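Local atomic coordinates of VgrG protein (Vibrio cholerae, PDB entry 4DTH), a protein that binds ATP and magnesium through its actin cross-linking domain, a toxin module that probably joins G-actin monomers covalently. Residues I25-E30 with L91-C96. Residues are numbered along the deposited sequence; the frame is centred on the assembly and turned at random.
Sequences IGIENE and LVSYPC. With MG (magnesium ion), chain E; ATP (adenosine-5'-triphosphate), chain B.
With chi1 at 75°, Ser93 tucks OG between its own backbone N and carbonyl carbon, and from there OG takes the N-H of Ile27 at 2.8 Å. A side-chain oxygen thus stands in for a main-chain carbonyl, where the antiparallel register shifts by one residue. Ser93 N still donates to Ile27 O, and on the far side of Ser93 regular pairing runs through Glu28 with Val92 to Asn29 with Leu91. Toward Cys96, the slipped register resumes with Ile25 N to Cys96 O (2.9 Å) and Cys96 N to Ile25 O (3.0 Å). One water bridges Ile25 O, to which it donates, and Ser93 OG.

The irregular pairing lines part of the ATP pocket. Ser93 O, turned away from this pairing, accepts the ribose O2' of ATP at 2.6 Å, while Gly26 CA lies 3.1 Å from the same O2', so the glycine backbone itself packs against the sugar. Pro95 sets CB and CG against the adenine, CG 3.6 Å from C5. On the same face Glu28 reaches out, its chain extended beyond CG, and OE2 binds one magnesium at 2.6 Å; Glu28 belongs to two magnesium sites, one shared with Glu90, the other with Gln174 and Glu351. Ser93 thus uses its hydroxyl to hold Ile27 N and its carbonyl to hold the ribose, consistent with the register shift helping to position the nucleotide.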
loop_
_atom_site.group_PDB
_atom_site.type_symbol
_atom_site.label_atom_id
_atom_site.label_comp_id
_atom_site.label_asym_id
_atom_site.label_seq_id
_atom_site.Cartn_x
_atom_site.Cartn_y
_atom_site.Cartn_z
ATOM N N ILE A 25 -6.903 -1.295 -9.069
ATOM C CA ILE A 25 -6.871 -0.286 -8.027
ATOM C C ILE A 25 -7.429 -0.828 -6.721
ATOM O O ILE A 25 -8.424 -1.554 -6.722
ATOM C CB ILE A 25 -7.559 1.044 -8.469
ATOM C CG1 ILE A 25 -7.353 2.183 -7.442
ATOM C CG2 ILE A 25 -9.047 0.847 -8.817
ATOM C CD1 ILE A 25 -7.351 3.579 -8.006
ATOM N N GLY A 26 -6.770 -0.451 -5.638
ATOM C CA GLY A 26 -7.178 -0.743 -4.274
ATOM C C GLY A 26 -7.178 0.544 -3.483
ATOM O O GLY A 26 -6.495 1.503 -3.860
ATOM N N ILE A 27 -7.977 0.603 -2.412
ATOM C CA ILE A 27 -8.062 1.810 -1.586
ATOM C C ILE A 27 -7.920 1.460 -0.105
ATOM O O ILE A 27 -8.274 0.355 0.310
ATOM C CB ILE A 27 -9.328 2.684 -1.861
ATOM C CG1 ILE A 27 -10.642 1.920 -1.515
ATOM C CG2 ILE A 27 -9.344 3.247 -3.306
ATOM C CD1 ILE A 27 -11.945 2.784 -1.470
ATOM N N GLU A 28 -7.389 2.406 0.673
ATOM C CA GLU A 28 -7.202 2.305 2.121
ATOM C C GLU A 28 -7.890 3.501 2.707
ATOM O O GLU A 28 -7.717 4.621 2.216
ATOM C CB GLU A 28 -5.720 2.288 2.500
ATOM C CG GLU A 28 -5.008 1.017 2.085
ATOM C CD GLU A 28 -3.498 1.121 2.141
ATOM O OE1 GLU A 28 -2.921 1.952 1.402
ATOM O OE2 GLU A 28 -2.890 0.370 2.933
ATOM N N ASN A 29 -8.719 3.273 3.718
ATOM C CA ASN A 29 -9.562 4.319 4.258
ATOM C C ASN A 29 -9.657 4.234 5.781
ATOM O O ASN A 29 -10.405 3.407 6.315
ATOM C CB ASN A 29 -10.938 4.113 3.601
ATOM C CG ASN A 29 -11.992 5.138 3.867
ATOM O OD1 ASN A 29 -13.190 4.837 3.787
ATOM N ND2 ASN A 29 -11.587 6.357 4.113
ATOM N N GLU A 30 -8.886 5.095 6.471
ATOM C CA GLU A 30 -8.873 5.124 7.935
ATOM C C GLU A 30 -10.095 5.889 8.437
ATOM O O GLU A 30 -10.382 6.984 7.966
ATOM C CB GLU A 30 -7.567 5.733 8.459
ATOM C CG GLU A 30 -7.312 5.507 9.940
ATOM C CD GLU A 30 -6.089 6.227 10.479
ATOM O OE1 GLU A 30 -5.656 5.883 11.599
ATOM O OE2 GLU A 30 -5.556 7.121 9.784
ATOM N N LEU A 91 -10.413 0.621 6.574
ATOM C CA LEU A 91 -11.152 -0.187 5.600
ATOM C C LEU A 91 -10.263 -0.299 4.369
ATOM O O LEU A 91 -9.812 0.718 3.834
ATOM C CB LEU A 91 -12.529 0.420 5.262
ATOM C CG LEU A 91 -13.449 0.781 6.452
ATOM C CD1 LEU A 91 -14.817 1.206 5.961
ATOM C CD2 LEU A 91 -13.569 -0.379 7.450
ATOM N N VAL A 92 -9.925 -1.544 3.999
ATOM C CA VAL A 92 -8.970 -1.832 2.912
ATOM C C VAL A 92 -9.696 -2.605 1.819
ATOM O O VAL A 92 -10.102 -3.747 2.039
ATOM C CB VAL A 92 -7.727 -2.603 3.458
ATOM C CG1 VAL A 92 -6.737 -2.914 2.338
ATOM C CG2 VAL A 92 -7.034 -1.825 4.576
ATOM N N SER A 93 -9.887 -1.988 0.648
ATOM C CA SER A 93 -10.640 -2.671 -0.400
ATOM C C SER A 93 -9.924 -3.873 -0.993
ATOM O O SER A 93 -8.689 -3.929 -0.988
ATOM C CB SER A 93 -11.031 -1.704 -1.517
ATOM O OG SER A 93 -9.929 -1.379 -2.355
ATOM N N TYR A 94 -10.711 -4.830 -1.505
ATOM C CA TYR A 94 -10.202 -5.925 -2.323
ATOM C C TYR A 94 -10.012 -5.233 -3.676
ATOM O O TYR A 94 -10.912 -4.497 -4.105
ATOM C CB TYR A 94 -11.224 -7.069 -2.427
ATOM C CG TYR A 94 -11.198 -7.944 -1.193
ATOM C CD1 TYR A 94 -11.916 -7.595 -0.051
ATOM C CD2 TYR A 94 -10.393 -9.078 -1.137
ATOM C CE1 TYR A 94 -11.866 -8.373 1.101
ATOM C CE2 TYR A 94 -10.331 -9.865 0.014
ATOM C CZ TYR A 94 -11.075 -9.509 1.131
ATOM O OH TYR A 94 -11.016 -10.262 2.279
ATOM N N PRO A 95 -8.833 -5.336 -4.322
ATOM C CA PRO A 95 -8.639 -4.615 -5.591
ATOM C C PRO A 95 -9.643 -4.988 -6.667
ATOM O O PRO A 95 -10.222 -6.085 -6.634
ATOM C CB PRO A 95 -7.215 -5.002 -6.000
ATOM C CG PRO A 95 -6.978 -6.337 -5.308
ATOM C CD PRO A 95 -7.634 -6.132 -3.982
ATOM N N CYS A 96 -9.863 -4.063 -7.609
ATOM C CA CYS A 96 -10.748 -4.278 -8.746
ATOM C C CYS A 96 -10.105 -3.675 -9.981
ATOM O O CYS A 96 -9.080 -2.997 -9.872
ATOM C CB CYS A 96 -12.143 -3.702 -8.493
ATOM S SG CYS A 96 -12.200 -1.896 -8.326
HETATM MG MG MG E . -3.397 -1.233 4.870
HETATM P PG ATP B . 2.324 -1.308 3.997
HETATM O O1G ATP B . 2.348 -0.055 3.180
HETATM O O2G ATP B . 3.474 -2.207 3.639
HETATM O O3G ATP B . 2.382 -1.027 5.471
HETATM P PB ATP B . 0.267 -3.325 4.028
HETATM O O1B ATP B . 1.243 -4.435 4.048
HETATM O O2B ATP B . -0.333 -3.188 5.406
HETATM O O3B ATP B . 0.950 -2.054 3.651
HETATM P PA ATP B . -0.869 -4.207 1.590
HETATM O O1A ATP B . 0.526 -4.529 1.220
HETATM O O2A ATP B . -1.662 -5.516 1.589
HETATM O O3A ATP B . -0.891 -3.624 2.961
HETATM O "O5'" ATP B . -1.456 -3.163 0.523
HETATM C "C5'" ATP B . -2.876 -2.942 0.573
HETATM C "C4'" ATP B . -3.359 -2.066 -0.552
HETATM O "O4'" ATP B . -2.963 -2.635 -1.834
HETATM C "C3'" ATP B . -4.882 -1.943 -0.620
HETATM O "O3'" ATP B . -5.306 -0.658 -1.071
HETATM C "C2'" ATP B . -5.241 -3.039 -1.613
HETATM O "O2'" ATP B . -6.542 -2.917 -2.164
HETATM C "C1'" ATP B . -4.129 -2.828 -2.621
HETATM N N9 ATP B . -3.900 -3.914 -3.578
HETATM C C8 ATP B . -3.590 -5.217 -3.294
HETATM N N7 ATP B . -3.431 -5.962 -4.361
HETATM C C5 ATP B . -3.655 -5.091 -5.419
HETATM C C6 ATP B . -3.625 -5.254 -6.818
HETATM N N6 ATP B . -3.343 -6.411 -7.431
HETATM N N1 ATP B . -3.879 -4.166 -7.582
HETATM C C2 ATP B . -4.144 -3.002 -6.983
HETATM N N3 ATP B . -4.198 -2.726 -5.683
HETATM C C4 ATP B . -3.947 -3.820 -4.941
HETATM O O HOH W 1 -10.658 -1.260 -4.991
#